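Local coordinates for protein acetyl-CoA C-acetyltransferase (Syntrophomonas wolfei subsp. wolfei, PDB 7N7Z) that probably condenses two molecules of acetyl-CoA into acetoacetyl-CoA, or cleaves acetoacetyl-CoA in the reverse direction, as a member of the thiolase family, at residues V11-T16 and S370-L375; D180-T185 and A325-V330; T111-V116 and K265-E270. One frame throughout, in Å; residues are numbered along the deposited sequence.

Interaction 1: residues V11-T16 and S370-L375; sequences VGMART and SMYYEL
M13 and the tyrosine pair Y372 and Y373 join a strand to a helix within the layered α/β thiolase fold. Strand 11-15 and helix 370-375 run at 111° to each other, their axes 9.5 Å apart. With its CG anti to the carbonyl carbon (chi1 -62°) and the next bond extended, M13 sends its sulfur to the helix. There SD lies 4.7 Å from the centroid of the Y372 ring, 40° off the ring normal, an oblique Met-aromatic contact, and it also touches Y372 CB at 3.9 Å. The two tyrosines are turned against each other: Y372 CD2 sits above one face of the Y373 ring, offset toward the rim, whereas Y373 CD2 meets the Y372 ring at its edge. Y373 reaches across to the strand, at a steep angle to its course, its hydroxyl 2.9 Å from a water that accepts from M13 N at 2.8 Å. This water ties the tyrosine to the backbone, while M13 O, at the Y373 ring edge, accepts from R44 of helix 30-45. S370, on the same helix, also touches E318 of strand 316-319. R15 NE and S370 OG, 3.9 Å apart and not bonded to each other, both bond E202 OE2.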
loop_
_atom_site.group_PDB
_atom_site.type_symbol
_atom_site.label_atom_id
_atom_site.label_comp_id
_atom_site.label_asym_id
_atom_site.label_seq_id
_atom_site.Cartn_x
_atom_site.Cartn_y
_atom_site.Cartn_z
ATOM N N VAL B 11 37.125 5.820 23.741
ATOM C CA VAL B 11 37.030 6.630 24.947
ATOM C C VAL B 11 35.659 6.545 25.607
ATOM O O VAL B 11 35.561 6.788 26.820
ATOM C CB VAL B 11 37.389 8.102 24.652
ATOM C CG1 VAL B 11 37.367 8.932 25.923
ATOM C CG2 VAL B 11 38.758 8.187 23.994
ATOM N N GLY B 12 34.612 6.210 24.868
ATOM C CA GLY B 12 33.287 6.072 25.446
ATOM C C GLY B 12 32.498 5.024 24.696
ATOM O O GLY B 12 32.653 4.858 23.481
ATOM N N MET B 13 31.646 4.308 25.429
ATOM C CA MET B 13 30.858 3.226 24.855
ATOM C C MET B 13 29.537 3.117 25.598
ATOM O O MET B 13 29.491 3.275 26.820
ATOM C CB MET B 13 31.606 1.891 24.933
ATOM C CG MET B 13 32.906 1.868 24.157
ATOM S SD MET B 13 33.756 0.289 24.297
ATOM C CE MET B 13 33.241 -0.498 22.782
ATOM N N ALA B 14 28.469 2.834 24.856
ATOM C CA ALA B 14 27.151 2.691 25.456
ATOM C C ALA B 14 26.240 1.955 24.488
ATOM O O ALA B 14 26.462 1.947 23.274
ATOM C CB ALA B 14 26.547 4.050 25.823
ATOM N N ARG B 15 25.211 1.328 25.051
ATOM C CA ARG B 15 24.159 0.711 24.261
ATOM C C ARG B 15 22.856 0.806 25.040
ATOM O O ARG B 15 22.852 0.925 26.267
ATOM C CB ARG B 15 24.480 -0.750 23.918
ATOM C CG ARG B 15 24.471 -1.719 25.101
ATOM C CD ARG B 15 24.387 -3.162 24.616
ATOM N NE ARG B 15 24.407 -4.132 25.708
ATOM C CZ ARG B 15 23.334 -4.707 26.236
ATOM N NH1 ARG B 15 22.111 -4.407 25.826
ATOM N NH2 ARG B 15 23.492 -5.606 27.204
ATOM N N THR B 16 21.751 0.767 24.310
ATOM C CA THR B 16 20.443 0.650 24.927
ATOM C C THR B 16 20.176 -0.813 25.245
ATOM O O THR B 16 20.912 -1.702 24.810
ATOM C CB THR B 16 19.369 1.209 23.997
ATOM O OG1 THR B 16 19.157 0.304 22.907
ATOM C CG2 THR B 16 19.780 2.571 23.450
ATOM N N SER B 370 30.001 -4.896 24.615
ATOM C CA SER B 370 29.907 -5.917 25.654
ATOM C C SER B 370 31.258 -6.568 25.907
ATOM O O SER B 370 31.601 -6.870 27.057
ATOM C CB SER B 370 28.869 -6.965 25.261
ATOM O OG SER B 370 27.567 -6.408 25.253
ATOM N N MET B 371 32.042 -6.790 24.850
ATOM C CA MET B 371 33.375 -7.353 25.021
ATOM C C MET B 371 34.190 -6.523 26.004
ATOM O O MET B 371 34.737 -7.053 26.979
ATOM C CB MET B 371 34.087 -7.434 23.668
ATOM C CG MET B 371 35.505 -7.997 23.733
ATOM S SD MET B 371 36.502 -7.522 22.308
ATOM C CE MET B 371 36.830 -5.811 22.706
ATOM N N TYR B 372 34.281 -5.213 25.765
ATOM C CA TYR B 372 35.082 -4.361 26.639
ATOM C C TYR B 372 34.625 -4.472 28.088
ATOM O O TYR B 372 35.428 -4.744 28.988
ATOM C CB TYR B 372 35.007 -2.902 26.188
ATOM C CG TYR B 372 35.387 -1.950 27.302
ATOM C CD1 TYR B 372 36.718 -1.738 27.632
ATOM C CD2 TYR B 372 34.415 -1.287 28.040
ATOM C CE1 TYR B 372 37.073 -0.883 28.654
ATOM C CE2 TYR B 372 34.761 -0.430 29.069
ATOM C CZ TYR B 372 36.092 -0.232 29.371
ATOM O OH TYR B 372 36.443 0.620 30.394
ATOM N N TYR B 373 33.335 -4.247 28.337
ATOM C CA TYR B 373 32.849 -4.201 29.710
ATOM C C TYR B 373 33.002 -5.539 30.420
ATOM O O TYR B 373 33.073 -5.566 31.654
ATOM C CB TYR B 373 31.393 -3.743 29.728
ATOM C CG TYR B 373 31.254 -2.238 29.713
ATOM C CD1 TYR B 373 31.423 -1.496 30.873
ATOM C CD2 TYR B 373 30.970 -1.558 28.535
ATOM C CE1 TYR B 373 31.304 -0.120 30.864
ATOM C CE2 TYR B 373 30.846 -0.183 28.517
ATOM C CZ TYR B 373 31.016 0.531 29.683
ATOM O OH TYR B 373 30.896 1.901 29.671
ATOM N N GLU B 374 33.060 -6.646 29.677
ATOM C CA GLU B 374 33.396 -7.921 30.300
ATOM C C GLU B 374 34.881 -7.984 30.637
ATOM O O GLU B 374 35.263 -8.510 31.689
ATOM C CB GLU B 374 33.000 -9.080 29.387
ATOM C CG GLU B 374 33.158 -10.453 30.028
ATOM C CD GLU B 374 32.149 -10.712 31.134
ATOM O OE1 GLU B 374 31.306 -9.827 31.397
ATOM O OE2 GLU B 374 32.199 -11.803 31.741
ATOM N N LEU B 375 35.733 -7.450 29.758
ATOM C CA LEU B 375 37.145 -7.309 30.101
ATOM C C LEU B 375 37.305 -6.499 31.381
ATOM O O LEU B 375 38.062 -6.877 32.283
ATOM C CB LEU B 375 37.906 -6.642 28.955
ATOM C CG LEU B 375 38.035 -7.379 27.620
ATOM C CD1 LEU B 375 38.886 -6.553 26.664
ATOM C CD2 LEU B 375 38.625 -8.765 27.803
HETATM O O HOH W 1 32.230 3.922 28.095
#

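Interaction 2: residues D180-T185 and A325-V330; sequences DALALT and AQVLGV
L182 holds CG anti to its backbone N (chi1 -173°), and this projects its branched end from helix 176-196 toward helix 324-336. On the facing helix L328 takes the other common turn, CG anti to the carbonyl carbon (chi1 -61°), and V327 places CG1 anti to its own backbone N. These turns bring the side chains together at one methyl, L182 CD1, whose own position depends on chi2 and which supplies the L182 side of every close contact here. It meets L328 CD2 at 3.3 Å and lies 4.1 Å from L328 CG; the two leucines run alongside in opposite senses rather than meeting end on. V327 approaches from another angle, its side chain crossing that of L182 obliquely, with V327 CG1 4.1 Å from L182 CD1. The methyl-methyl distance between the leucines is below normal van der Waals separation, and chi2 of L182, at 144°, is away from a staggered value, so the exact placing of CD1 is doubtful even though the pairing of residues is clear. The nearest backbones in this region are those of L182 and L328, with CA atoms 8.5 Å apart. L182 also packs on I354 of helix 353-356 and L328 on E178. Beside V327, Q326 is pinned by A322 N and G293 O and touches C388, a predicted proton acceptor; the V327 side chain is about 8 Å from that of C388. No hydrogen bond spans the two segments; the contact between them is apolar and rests on shape and dispersion.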
loop_
_atom_site.group_PDB
_atom_site.type_symbol
_atom_site.label_atom_id
_atom_site.label_comp_id
_atom_site.label_asym_id
_atom_site.label_seq_id
_atom_site.Cartn_x
_atom_site.Cartn_y
_atom_site.Cartn_z
ATOM N N ASP B 180 19.949 -27.469 20.706
ATOM C CA ASP B 180 19.141 -27.061 21.849
ATOM C C ASP B 180 19.992 -26.946 23.109
ATOM O O ASP B 180 19.750 -26.071 23.948
ATOM C CB ASP B 180 17.997 -28.053 22.060
ATOM C CG ASP B 180 16.829 -27.807 21.119
ATOM O OD1 ASP B 180 16.666 -26.660 20.648
ATOM O OD2 ASP B 180 16.070 -28.762 20.851
ATOM N N ALA B 181 20.994 -27.815 23.256
ATOM C CA ALA B 181 21.866 -27.746 24.424
ATOM C C ALA B 181 22.603 -26.413 24.475
ATOM O O ALA B 181 22.554 -25.700 25.484
ATOM C CB ALA B 181 22.856 -28.912 24.405
ATOM N N LEU B 182 23.294 -26.059 23.389
ATOM C CA LEU B 182 23.989 -24.778 23.343
ATOM C C LEU B 182 23.014 -23.625 23.542
ATOM O O LEU B 182 23.268 -22.708 24.331
ATOM C CB LEU B 182 24.730 -24.633 22.013
ATOM C CG LEU B 182 25.649 -23.415 21.888
ATOM C CD1 LEU B 182 26.886 -23.758 21.075
ATOM C CD2 LEU B 182 24.915 -22.236 21.265
ATOM N N ALA B 183 21.883 -23.662 22.834
ATOM C CA ALA B 183 20.925 -22.565 22.909
ATOM C C ALA B 183 20.446 -22.340 24.336
ATOM O O ALA B 183 20.268 -21.194 24.765
ATOM C CB ALA B 183 19.740 -22.848 21.987
ATOM N N LEU B 184 20.227 -23.421 25.087
ATOM C CA LEU B 184 19.763 -23.281 26.464
ATOM C C LEU B 184 20.736 -22.441 27.282
ATOM O O LEU B 184 20.334 -21.494 27.968
ATOM C CB LEU B 184 19.576 -24.661 27.095
ATOM C CG LEU B 184 19.256 -24.681 28.593
ATOM C CD1 LEU B 184 17.908 -24.032 28.866
ATOM C CD2 LEU B 184 19.285 -26.104 29.127
ATOM N N THR B 185 22.029 -22.772 27.217
ATOM C CA THR B 185 23.017 -22.036 27.999
ATOM C C THR B 185 22.980 -20.547 27.677
ATOM O O THR B 185 23.171 -19.708 28.565
ATOM C CB THR B 185 24.416 -22.600 27.746
ATOM O OG1 THR B 185 24.602 -22.822 26.343
ATOM C CG2 THR B 185 24.606 -23.911 28.492
ATOM N N ALA B 325 23.203 -24.031 15.471
ATOM C CA ALA B 325 23.901 -24.803 14.449
ATOM C C ALA B 325 25.021 -23.989 13.818
ATOM O O ALA B 325 26.095 -24.523 13.514
ATOM C CB ALA B 325 22.914 -25.271 13.379
ATOM N N GLN B 326 24.788 -22.691 13.612
ATOM C CA GLN B 326 25.816 -21.838 13.027
ATOM C C GLN B 326 27.062 -21.800 13.901
ATOM O O GLN B 326 28.188 -21.897 13.399
ATOM C CB GLN B 326 25.261 -20.427 12.818
ATOM C CG GLN B 326 26.269 -19.431 12.266
ATOM C CD GLN B 326 26.762 -18.438 13.307
ATOM O OE1 GLN B 326 26.218 -18.344 14.408
ATOM N NE2 GLN B 326 27.798 -17.687 12.955
ATOM N N VAL B 327 26.879 -21.667 15.216
ATOM C CA VAL B 327 28.020 -21.639 16.130
ATOM C C VAL B 327 28.750 -22.974 16.104
ATOM O O VAL B 327 29.972 -23.033 15.919
ATOM C CB VAL B 327 27.557 -21.285 17.554
ATOM C CG1 VAL B 327 28.749 -21.239 18.505
ATOM C CG2 VAL B 327 26.809 -19.968 17.558
ATOM N N LEU B 328 28.013 -24.069 16.300
ATOM C CA LEU B 328 28.641 -25.386 16.303
ATOM C C LEU B 328 29.358 -25.662 14.989
ATOM O O LEU B 328 30.337 -26.417 14.963
ATOM C CB LEU B 328 27.594 -26.463 16.584
ATOM C CG LEU B 328 26.877 -26.364 17.934
ATOM C CD1 LEU B 328 25.949 -27.552 18.126
ATOM C CD2 LEU B 328 27.861 -26.272 19.093
ATOM N N GLY B 329 28.895 -25.060 13.893
ATOM C CA GLY B 329 29.641 -25.147 12.650
ATOM C C GLY B 329 30.939 -24.365 12.709
ATOM O O GLY B 329 31.961 -24.798 12.169
ATOM N N VAL B 330 30.920 -23.206 13.370
ATOM C CA VAL B 330 32.142 -22.425 13.531
ATOM C C VAL B 330 33.149 -23.191 14.379
ATOM O O VAL B 330 34.344 -23.239 14.060
ATOM C CB VAL B 330 31.818 -21.048 14.142
ATOM C CG1 VAL B 330 33.088 -20.372 14.640
ATOM C CG2 VAL B 330 31.105 -20.171 13.123
#

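Interaction 3: residues T111-V116 and K265-E270; sequences TDISLV and KKKCEE
The carboxylate of D112 is the one flat group among the residues that touch, and K267 does not stack on it: the lysine stem passes on one side of the carboxylate plane, displaced from its centre, and makes its contact at the D112 CB methylene. D112 CB is 3.8 Å from K267 CG and 3.9 Å from K267 CD. The acid itself is joined to the lysine through solvent. A water donates to D112 OD2 at 2.6 Å and accepts from K267 NZ at 2.9 Å, which bridges opposite charges whose atoms, D112 OD2 and K267 NZ, are 4.7 Å apart. K267 reaches this position by a single bend: the chain leaves with CG anti to the backbone N, turns at chi2 (70°), and is then extended to NZ. The bend lays its methylenes across I113, the two side chains crossing at about a right angle. I113 CG1 is 3.9 Å from K267 CG, and I113 CD1 is 4.0 Å from K267 CE, so the lysine stem rests on apolar atoms while its ammonium reaches the water. That ammonium also has a long salt bridge to E270 OE1 within its own helix, at 3.9 Å, and the two acidic partners would probably favour its charged form. The contact joins the start of strand 113-121 to the short helix 265-270, which directly follows the neighbouring strand 254-264. D112 is bonded through its backbone to S264 at the end of that strand, I113 packs on V261 and M263, and D53 OD2, just before strand 54-58, accepts from the backbone N of both D112 and I113.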
loop_
_atom_site.group_PDB
_atom_site.type_symbol
_atom_site.label_atom_id
_atom_site.label_comp_id
_atom_site.label_asym_id
_atom_site.label_seq_id
_atom_site.Cartn_x
_atom_site.Cartn_y
_atom_site.Cartn_z
ATOM N N THR B 111 40.698 12.289 10.508
ATOM C CA THR B 111 39.928 12.772 11.643
ATOM C C THR B 111 40.684 12.448 12.922
ATOM O O THR B 111 41.495 11.520 12.971
ATOM C CB THR B 111 38.526 12.148 11.698
ATOM O OG1 THR B 111 38.639 10.726 11.829
ATOM C CG2 THR B 111 37.733 12.481 10.440
ATOM N N ASP B 112 40.410 13.232 13.963
ATOM C CA ASP B 112 40.958 12.982 15.289
ATOM C C ASP B 112 39.955 12.330 16.228
ATOM O O ASP B 112 40.348 11.515 17.070
ATOM C CB ASP B 112 41.450 14.293 15.912
ATOM C CG ASP B 112 42.464 15.006 15.039
ATOM O OD1 ASP B 112 43.196 14.314 14.301
ATOM O OD2 ASP B 112 42.530 16.253 15.089
ATOM N N ILE B 113 38.673 12.664 16.094
ATOM C CA ILE B 113 37.609 12.110 16.921
ATOM C C ILE B 113 36.464 11.718 16.001
ATOM O O ILE B 113 35.993 12.539 15.207
ATOM C CB ILE B 113 37.123 13.115 17.985
ATOM C CG1 ILE B 113 38.315 13.797 18.662
ATOM C CG2 ILE B 113 36.234 12.413 19.007
ATOM C CD1 ILE B 113 37.926 14.843 19.683
ATOM N N SER B 114 36.017 10.468 16.107
ATOM C CA SER B 114 34.945 9.950 15.270
ATOM C C SER B 114 33.889 9.293 16.144
ATOM O O SER B 114 34.216 8.490 17.023
ATOM C CB SER B 114 35.478 8.941 14.246
ATOM O OG SER B 114 36.210 9.590 13.221
ATOM N N LEU B 115 32.630 9.641 15.902
ATOM C CA LEU B 115 31.505 8.984 16.549
ATOM C C LEU B 115 31.006 7.861 15.650
ATOM O O LEU B 115 30.849 8.052 14.440
ATOM C CB LEU B 115 30.383 9.986 16.826
ATOM C CG LEU B 115 29.059 9.399 17.319
ATOM C CD1 LEU B 115 29.259 8.607 18.603
ATOM C CD2 LEU B 115 28.030 10.501 17.524
ATOM N N VAL B 116 30.776 6.691 16.235
ATOM C CA VAL B 116 30.212 5.552 15.520
ATOM C C VAL B 116 28.905 5.179 16.202
ATOM O O VAL B 116 28.888 4.899 17.408
ATOM C CB VAL B 116 31.173 4.354 15.485
ATOM C CG1 VAL B 116 30.518 3.170 14.783
ATOM C CG2 VAL B 116 32.471 4.733 14.796
ATOM N N LYS B 265 45.263 8.065 19.715
ATOM C CA LYS B 265 45.886 8.027 21.033
ATOM C C LYS B 265 46.361 9.410 21.460
ATOM O O LYS B 265 46.218 9.795 22.626
ATOM C CB LYS B 265 47.057 7.043 21.021
ATOM C CG LYS B 265 47.352 6.381 22.361
ATOM C CD LYS B 265 48.590 5.498 22.261
ATOM C CE LYS B 265 49.010 4.946 23.613
ATOM N NZ LYS B 265 48.255 3.707 23.968
ATOM N N LYS B 266 46.924 10.176 20.524
ATOM C CA LYS B 266 47.495 11.472 20.868
ATOM C C LYS B 266 46.426 12.533 21.096
ATOM O O LYS B 266 46.646 13.464 21.880
ATOM C CB LYS B 266 48.461 11.917 19.769
ATOM C CG LYS B 266 49.707 11.047 19.671
ATOM C CD LYS B 266 50.484 11.315 18.387
ATOM C CE LYS B 266 51.970 11.521 18.656
ATOM N NZ LYS B 266 52.619 12.362 17.609
ATOM N N LYS B 267 45.274 12.422 20.431
ATOM C CA LYS B 267 44.191 13.366 20.692
ATOM C C LYS B 267 43.559 13.108 22.053
ATOM O O LYS B 267 43.177 14.050 22.757
ATOM C CB LYS B 267 43.137 13.282 19.589
ATOM C CG LYS B 267 42.024 14.321 19.708
ATOM C CD LYS B 267 42.525 15.735 19.420
ATOM C CE LYS B 267 41.459 16.778 19.727
ATOM N NZ LYS B 267 41.886 18.153 19.341
ATOM N N CYS B 268 43.435 11.836 22.439
ATOM C CA CYS B 268 42.909 11.518 23.762
ATOM C C CYS B 268 43.819 12.064 24.855
ATOM O O CYS B 268 43.342 12.548 25.889
ATOM C CB CYS B 268 42.741 10.006 23.907
ATOM S SG CYS B 268 42.078 9.494 25.503
ATOM N N GLU B 269 45.135 12.000 24.642
ATOM C CA GLU B 269 46.072 12.532 25.627
ATOM C C GLU B 269 45.990 14.051 25.701
ATOM O O GLU B 269 46.064 14.630 26.791
ATOM C CB GLU B 269 47.495 12.091 25.282
ATOM C CG GLU B 269 47.701 10.582 25.302
ATOM C CD GLU B 269 48.875 10.136 24.447
ATOM O OE1 GLU B 269 49.462 10.986 23.744
ATOM O OE2 GLU B 269 49.210 8.932 24.475
ATOM N N GLU B 270 45.837 14.712 24.551
ATOM C CA GLU B 270 45.781 16.170 24.536
ATOM C C GLU B 270 44.591 16.686 25.336
ATOM O O GLU B 270 44.678 17.734 25.986
ATOM C CB GLU B 270 45.713 16.673 23.095
ATOM C CG GLU B 270 46.233 18.087 22.905
ATOM C CD GLU B 270 45.465 18.851 21.842
ATOM O OE1 GLU B 270 45.558 18.474 20.654
ATOM O OE2 GLU B 270 44.769 19.827 22.194
HETATM O O HOH W 2 42.143 18.419 16.466
#

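From the N terminus, strand 8-20 supplies V11-T16, whose partner comes only at S370-L375, so interaction 1 closes a loop of 353 residues that encloses the other two contacts. Inside it, interaction 3 runs from T111-V116 to K265-E270, and interaction 2 from D180-T185 to A325-V330. Their segments alternate, so these two cross. Interactions 1 and 2 each link the family's N-terminal and C-terminal ranges. Interactions 1 and 3 reach the same mixed sheet and touch, V11 CG2 lying 3.9 Å from C268 SG. Interaction 2 pairs two helices on the opposite side of the chain's centre from interaction 3, their centres about 39 Å apart.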